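Local atomic coordinates of acetone carboxylase alpha subunit (Xanthobacter autotrophicus Py2, PDB entry 5M45), a protein that forms the alpha subunit of acetone carboxylase, a six-chain assembly, and carries a domain of the hydantoinase B/oxoprolinase family. Residues K25-R30 with Y95-D100; L47-R52 with Y260-Y265. One frame throughout, in Å; residues are numbered along the deposited sequence.

How the contacts relate
Both contacts lie on the same side of the chain's centre, their own centres about 16 Å apart, and helix 257-282 joins them. Contact 1 sets helix 24-38 against the turn between strands 90-95 and 101-104, at the edge of the seven-stranded antiparallel sheet; contact 2 sets the short helix 48-52, which comes next after helix 24-38, against helix 257-282. The segments alternate along the chain: 25-30, 47-52, 95-100, 260-265. Direct bonds couple the two: His27 NE2 lies 2.7 Å from Tyr265 OH, and Asn96 ND2 meets Ala264 O. Helix 24-38 is thus tied to both the turn at the sheet edge and the long helix, helix 48-52 to the long helix.

Contact 1: residues K25-R30 with Y95-D100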
loop_
_atom_site.group_PDB
_atom_site.type_symbol
_atom_site.label_atom_id
_atom_site.label_comp_id
_atom_site.label_asym_id
_atom_site.label_seq_id
_atom_site.Cartn_x
_atom_site.Cartn_y
_atom_site.Cartn_z
ATOM N N LYS A 25 -28.092 -5.615 9.504
ATOM C CA LYS A 25 -27.692 -6.554 10.576
ATOM C C LYS A 25 -28.902 -7.261 11.209
ATOM O O LYS A 25 -28.844 -8.464 11.433
ATOM C CB LYS A 25 -26.846 -5.852 11.661
ATOM C CG LYS A 25 -26.352 -6.820 12.749
ATOM C CD LYS A 25 -25.281 -6.222 13.642
ATOM C CE LYS A 25 -25.039 -7.034 14.927
ATOM N NZ LYS A 25 -24.775 -8.473 14.621
ATOM N N GLU A 26 -29.992 -6.524 11.471
ATOM C CA GLU A 26 -31.237 -7.119 12.005
ATOM C C GLU A 26 -31.759 -8.214 11.069
ATOM O O GLU A 26 -32.134 -9.313 11.534
ATOM C CB GLU A 26 -32.327 -6.059 12.227
ATOM C CG GLU A 26 -32.127 -5.213 13.490
ATOM C CD GLU A 26 -32.986 -3.952 13.543
ATOM O OE1 GLU A 26 -33.698 -3.660 12.537
ATOM O OE2 GLU A 26 -32.916 -3.270 14.608
ATOM N N HIS A 27 -31.752 -7.912 9.763
ATOM C CA HIS A 27 -32.223 -8.810 8.725
ATOM C C HIS A 27 -31.389 -10.113 8.676
ATOM O O HIS A 27 -31.917 -11.220 8.785
ATOM C CB HIS A 27 -32.185 -8.066 7.378
ATOM C CG HIS A 27 -32.760 -8.829 6.217
ATOM N ND1 HIS A 27 -34.112 -9.096 6.096
ATOM C CD2 HIS A 27 -32.184 -9.330 5.100
ATOM C CE1 HIS A 27 -34.335 -9.728 4.959
ATOM N NE2 HIS A 27 -33.182 -9.886 4.340
ATOM N N ARG A 28 -30.082 -9.969 8.527
ATOM C CA ARG A 28 -29.190 -11.137 8.505
ATOM C C ARG A 28 -29.260 -11.950 9.809
ATOM O O ARG A 28 -29.362 -13.165 9.759
ATOM C CB ARG A 28 -27.742 -10.752 8.188
ATOM C CG ARG A 28 -26.828 -11.973 8.171
ATOM C CD ARG A 28 -25.480 -11.762 7.559
ATOM N NE ARG A 28 -24.731 -13.022 7.551
ATOM C CZ ARG A 28 -23.887 -13.438 8.503
ATOM N NH1 ARG A 28 -23.624 -12.692 9.580
ATOM N NH2 ARG A 28 -23.293 -14.618 8.381
ATOM N N ASP A 29 -29.224 -11.290 10.968
ATOM C CA ASP A 29 -29.275 -12.016 12.250
ATOM C C ASP A 29 -30.555 -12.885 12.393
ATOM O O ASP A 29 -30.476 -14.017 12.907
ATOM C CB ASP A 29 -29.117 -11.076 13.454
ATOM C CG ASP A 29 -27.683 -10.514 13.615
ATOM O OD1 ASP A 29 -26.720 -10.925 12.930
ATOM O OD2 ASP A 29 -27.505 -9.601 14.440
ATOM N N ARG A 30 -31.705 -12.360 11.935
ATOM C CA ARG A 30 -32.990 -13.085 11.962
ATOM C C ARG A 30 -32.895 -14.333 11.083
ATOM O O ARG A 30 -33.264 -15.429 11.499
ATOM C CB ARG A 30 -34.169 -12.176 11.512
ATOM C CG ARG A 30 -35.491 -12.917 11.316
ATOM C CD ARG A 30 -36.703 -12.011 11.105
ATOM N NE ARG A 30 -36.576 -11.233 9.858
ATOM C CZ ARG A 30 -36.936 -11.635 8.634
ATOM N NH1 ARG A 30 -37.421 -12.823 8.406
ATOM N NH2 ARG A 30 -36.837 -10.801 7.592
ATOM N N TYR A 95 -26.774 -11.297 -5.397
ATOM C CA TYR A 95 -26.983 -11.596 -3.968
ATOM C C TYR A 95 -28.325 -11.059 -3.441
ATOM O O TYR A 95 -28.834 -10.038 -3.925
ATOM C CB TYR A 95 -25.840 -10.987 -3.100
ATOM C CG TYR A 95 -24.472 -11.523 -3.455
ATOM C CD1 TYR A 95 -23.721 -10.939 -4.473
ATOM C CD2 TYR A 95 -23.920 -12.613 -2.772
ATOM C CE1 TYR A 95 -22.455 -11.432 -4.813
ATOM C CE2 TYR A 95 -22.669 -13.109 -3.125
ATOM C CZ TYR A 95 -21.937 -12.491 -4.149
ATOM O OH TYR A 95 -20.703 -12.992 -4.551
ATOM N N ASN A 96 -28.894 -11.750 -2.447
ATOM C CA ASN A 96 -30.008 -11.213 -1.656
ATOM C C ASN A 96 -29.481 -10.178 -0.614
ATOM O O ASN A 96 -28.286 -9.975 -0.502
ATOM C CB ASN A 96 -30.869 -12.356 -1.057
ATOM C CG ASN A 96 -30.189 -13.130 0.060
ATOM O OD1 ASN A 96 -29.312 -12.631 0.777
ATOM N ND2 ASN A 96 -30.639 -14.386 0.241
ATOM N N ALA A 97 -30.382 -9.499 0.096
ATOM C CA ALA A 97 -30.016 -8.423 1.023
ATOM C C ALA A 97 -29.055 -8.853 2.119
ATOM O O ALA A 97 -28.236 -8.042 2.582
ATOM C CB ALA A 97 -31.249 -7.788 1.621
ATOM N N ALA A 98 -29.119 -10.124 2.521
ATOM C CA ALA A 98 -28.230 -10.677 3.559
ATOM C C ALA A 98 -26.843 -11.082 3.056
ATOM O O ALA A 98 -26.047 -11.627 3.835
ATOM C CB ALA A 98 -28.901 -11.867 4.248
ATOM N N GLY A 99 -26.547 -10.851 1.775
ATOM C CA GLY A 99 -25.264 -11.249 1.179
ATOM C C GLY A 99 -25.101 -12.713 0.760
ATOM O O GLY A 99 -23.990 -13.154 0.492
ATOM N N ASP A 100 -26.196 -13.476 0.717
ATOM C CA ASP A 100 -26.171 -14.831 0.189
ATOM C C ASP A 100 -26.453 -14.856 -1.328
ATOM O O ASP A 100 -27.385 -14.219 -1.789
ATOM C CB ASP A 100 -27.188 -15.688 0.928
ATOM C CG ASP A 100 -26.832 -15.853 2.409
ATOM O OD1 ASP A 100 -25.713 -16.398 2.656
ATOM O OD2 ASP A 100 -27.645 -15.501 3.286
HETATM O O HOH W 1 -26.252 -14.091 5.361
#
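His27 and Arg28, neighbours on one helix, reach over two consecutive alanines of a turn. The imidazole of His27 approaches with its CD2 and NE2 side, CD2 lying 3.9 Å from Ala97 CB, while Ala98 N sits at the ring edge, near its plane. The first torsion, with CG anti to the backbone N (chi1 -175°), puts it there. Tyr265 OH at NE2 and Glu22 OE1 at ND1 should fix the ring's rotation.

Arg28 packs its CB against Ala98 CB at 4.3 Å and runs past as an extended chain. Arg28 CD comes 3.8 Å from Ala98 O, but NE makes its link through a water. In the guanidinium plane, at its edge, this water accepts from Arg28 NE at 2.9 Å and donates to Ala98 O and Asp100 OD2, bridging helix and loop. Arg28 NE and Asp100 OD2 remain 5.7 Å apart, so any attraction is probably weak; Asp100 OD1 forms a salt bridge with Lys120. The Arg28 side chain lies about 5 Å from the bound 3,6,9,12,15-pentaoxaheptadecan-1-ol, whose pocket includes Lys120 and Tyr376, both partners of Asp100 OD1.

The type I turn from Asn96 to Gly99 is braced internally: Asn96 OD1 accepts from Asp100 N at 3.2 Å, from above the carbonyl plane, and more weakly from Ala98 N. Gly99, with its positive phi (80°), closes the turn as a G1 bulge, Asn96 N bonding Asp100 O.

Helix 24-38 covers this hairpin turn between strands 90-95 and 101-104, with Lys120 of helix 111-124 touching Arg28 and Tyr265 of helix 257-282 touching Asn96 and Ala97.

Contact 2: residues L47-R52 with Y260-Y265; sequences LELRER and YWKFAY
A helix-helix crossing brings the short helix 48-52 against the early part of helix 257-282, with Leu49 directed at Lys262 and Phe263. Leu49 CB lies 4.2 Å from Lys262 CB, so the base of the lysine chain supplies part of the apolar surface. Further out, Leu49 CD2 stands 4.1 Å from Phe263 CB and lies off the edge of the phenyl ring, near its plane. A chi1 of -172° swings the leucine's branched end to the side of its carbonyl carbon, where CD2 meets Phe263. The short axes approach to 9.7 Å and run almost at right angles (102°); with so short a helix and so steep an angle, few side chains meet. Beyond the apolar part, the bent chain of Lys262 brings NZ to 4.4 Å from Glu48 OE1, too far for a salt bridge although the charges probably attract.

Leu47 occupies the N-cap position of helix 48-52, and its backbone N donates to Glu51 OE2 at 2.9 Å, nearly straight (171°), from above the carboxylate plane. At this same helix start, Glu266 of the long helix accepts from the backbone N of Leu49 and of Arg50. Helix 54-75 adjoins the crossing: its Tyr57 touches Leu49 and meets the Phe263 ring edge-to-face.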
loop_
_atom_site.group_PDB
_atom_site.type_symbol
_atom_site.label_atom_id
_atom_site.label_comp_id
_atom_site.label_asym_id
_atom_site.label_seq_id
_atom_site.Cartn_x
_atom_site.Cartn_y
_atom_site.Cartn_z
ATOM N N LEU A 47 -41.216 -24.142 0.244
ATOM C CA LEU A 47 -40.861 -23.139 -0.769
ATOM C C LEU A 47 -42.115 -22.737 -1.580
ATOM O O LEU A 47 -42.408 -23.365 -2.605
ATOM C CB LEU A 47 -39.764 -23.709 -1.669
ATOM C CG LEU A 47 -38.487 -24.183 -0.943
ATOM C CD1 LEU A 47 -37.425 -24.599 -1.954
ATOM C CD2 LEU A 47 -37.916 -23.083 -0.090
ATOM N N GLU A 48 -42.850 -21.704 -1.114
ATOM C CA GLU A 48 -44.187 -21.394 -1.682
ATOM C C GLU A 48 -44.146 -21.063 -3.175
ATOM O O GLU A 48 -44.976 -21.557 -3.917
ATOM C CB GLU A 48 -44.888 -20.249 -0.947
ATOM C CG GLU A 48 -45.405 -20.515 0.439
ATOM C CD GLU A 48 -46.044 -19.255 1.082
ATOM O OE1 GLU A 48 -46.564 -18.286 0.388
ATOM O OE2 GLU A 48 -45.980 -19.228 2.338
ATOM N N LEU A 49 -43.228 -20.195 -3.592
ATOM C CA LEU A 49 -43.146 -19.835 -4.997
ATOM C C LEU A 49 -42.822 -21.081 -5.856
ATOM O O LEU A 49 -43.526 -21.364 -6.822
ATOM C CB LEU A 49 -42.141 -18.714 -5.255
ATOM C CG LEU A 49 -42.148 -18.143 -6.684
ATOM C CD1 LEU A 49 -43.362 -17.261 -6.892
ATOM C CD2 LEU A 49 -40.895 -17.318 -6.981
ATOM N N ARG A 50 -41.790 -21.821 -5.461
ATOM C CA ARG A 50 -41.412 -23.005 -6.215
ATOM C C ARG A 50 -42.525 -24.058 -6.324
ATOM O O ARG A 50 -42.756 -24.594 -7.414
ATOM C CB ARG A 50 -40.182 -23.658 -5.622
ATOM C CG ARG A 50 -39.733 -24.800 -6.494
ATOM C CD ARG A 50 -38.323 -25.134 -6.228
ATOM N NE ARG A 50 -38.142 -26.190 -5.252
ATOM C CZ ARG A 50 -37.816 -27.455 -5.512
ATOM N NH1 ARG A 50 -37.740 -27.914 -6.755
ATOM N NH2 ARG A 50 -37.606 -28.281 -4.494
ATOM N N GLU A 51 -43.215 -24.307 -5.209
ATOM C CA GLU A 51 -44.209 -25.365 -5.144
ATOM C C GLU A 51 -45.554 -24.941 -5.754
ATOM O O GLU A 51 -46.144 -25.710 -6.488
ATOM C CB GLU A 51 -44.405 -25.865 -3.696
ATOM C CG GLU A 51 -43.170 -26.571 -3.103
ATOM C CD GLU A 51 -43.229 -26.733 -1.568
ATOM O OE1 GLU A 51 -44.359 -26.911 -1.016
ATOM O OE2 GLU A 51 -42.145 -26.685 -0.899
ATOM N N ARG A 52 -46.007 -23.714 -5.476
ATOM C CA ARG A 52 -47.320 -23.235 -5.933
ATOM C C ARG A 52 -47.305 -22.461 -7.241
ATOM O O ARG A 52 -48.339 -22.357 -7.871
ATOM C CB ARG A 52 -47.977 -22.351 -4.855
ATOM C CG ARG A 52 -48.272 -23.082 -3.577
ATOM C CD ARG A 52 -49.454 -22.382 -2.835
ATOM N NE ARG A 52 -50.721 -22.805 -3.490
ATOM C CZ ARG A 52 -51.427 -22.103 -4.393
ATOM N NH1 ARG A 52 -51.137 -20.837 -4.729
ATOM N NH2 ARG A 52 -52.481 -22.673 -4.949
ATOM N N TYR A 260 -40.263 -11.718 -6.756
ATOM C CA TYR A 260 -38.798 -11.638 -6.719
ATOM C C TYR A 260 -38.277 -11.821 -5.291
ATOM O O TYR A 260 -37.286 -12.524 -5.088
ATOM C CB TYR A 260 -38.279 -10.296 -7.290
ATOM C CG TYR A 260 -36.776 -10.195 -7.248
ATOM C CD1 TYR A 260 -36.005 -10.676 -8.305
ATOM C CD2 TYR A 260 -36.112 -9.663 -6.143
ATOM C CE1 TYR A 260 -34.626 -10.628 -8.266
ATOM C CE2 TYR A 260 -34.729 -9.598 -6.107
ATOM C CZ TYR A 260 -33.981 -10.099 -7.157
ATOM O OH TYR A 260 -32.596 -10.077 -7.146
ATOM N N TRP A 261 -38.930 -11.170 -4.336
ATOM C CA TRP A 261 -38.560 -11.240 -2.900
ATOM C C TRP A 261 -38.632 -12.682 -2.362
ATOM O O TRP A 261 -37.734 -13.123 -1.613
ATOM C CB TRP A 261 -39.410 -10.248 -2.094
ATOM C CG TRP A 261 -38.985 -9.977 -0.653
ATOM C CD1 TRP A 261 -39.667 -10.311 0.484
ATOM C CD2 TRP A 261 -37.799 -9.297 -0.213
ATOM N NE1 TRP A 261 -38.963 -9.894 1.594
ATOM C CE2 TRP A 261 -37.823 -9.265 1.196
ATOM C CE3 TRP A 261 -36.722 -8.713 -0.871
ATOM C CZ2 TRP A 261 -36.813 -8.681 1.955
ATOM C CZ3 TRP A 261 -35.709 -8.115 -0.113
ATOM C CH2 TRP A 261 -35.777 -8.096 1.284
ATOM N N LYS A 262 -39.643 -13.438 -2.770
ATOM C CA LYS A 262 -39.670 -14.883 -2.449
ATOM C C LYS A 262 -38.517 -15.680 -3.078
ATOM O O LYS A 262 -37.865 -16.455 -2.372
ATOM C CB LYS A 262 -41.019 -15.516 -2.785
ATOM C CG LYS A 262 -42.079 -14.957 -1.836
ATOM C CD LYS A 262 -43.326 -15.792 -1.753
ATOM C CE LYS A 262 -44.261 -15.532 -2.903
ATOM N NZ LYS A 262 -45.650 -15.161 -2.501
ATOM N N PHE A 263 -38.271 -15.469 -4.375
ATOM C CA PHE A 263 -37.205 -16.174 -5.092
ATOM C C PHE A 263 -35.830 -15.937 -4.463
ATOM O O PHE A 263 -34.996 -16.867 -4.384
ATOM C CB PHE A 263 -37.170 -15.720 -6.555
ATOM C CG PHE A 263 -36.217 -16.491 -7.414
ATOM C CD1 PHE A 263 -36.567 -17.734 -7.946
ATOM C CD2 PHE A 263 -34.958 -15.971 -7.726
ATOM C CE1 PHE A 263 -35.679 -18.446 -8.777
ATOM C CE2 PHE A 263 -34.086 -16.670 -8.557
ATOM C CZ PHE A 263 -34.439 -17.901 -9.083
ATOM N N ALA A 264 -35.593 -14.697 -4.017
ATOM C CA ALA A 264 -34.299 -14.300 -3.502
ATOM C C ALA A 264 -33.838 -15.094 -2.247
ATOM O O ALA A 264 -32.626 -15.128 -1.998
ATOM C CB ALA A 264 -34.266 -12.809 -3.229
ATOM N N TYR A 265 -34.767 -15.717 -1.509
ATOM C CA TYR A 265 -34.438 -16.619 -0.394
ATOM C C TYR A 265 -34.715 -18.098 -0.699
ATOM O O TYR A 265 -33.912 -18.973 -0.324
ATOM C CB TYR A 265 -35.100 -16.128 0.923
ATOM C CG TYR A 265 -34.706 -14.705 1.208
ATOM C CD1 TYR A 265 -35.396 -13.655 0.629
ATOM C CD2 TYR A 265 -33.606 -14.402 1.988
ATOM C CE1 TYR A 265 -35.027 -12.327 0.836
ATOM C CE2 TYR A 265 -33.218 -13.076 2.205
ATOM C CZ TYR A 265 -33.949 -12.052 1.630
ATOM O OH TYR A 265 -33.580 -10.739 1.816
#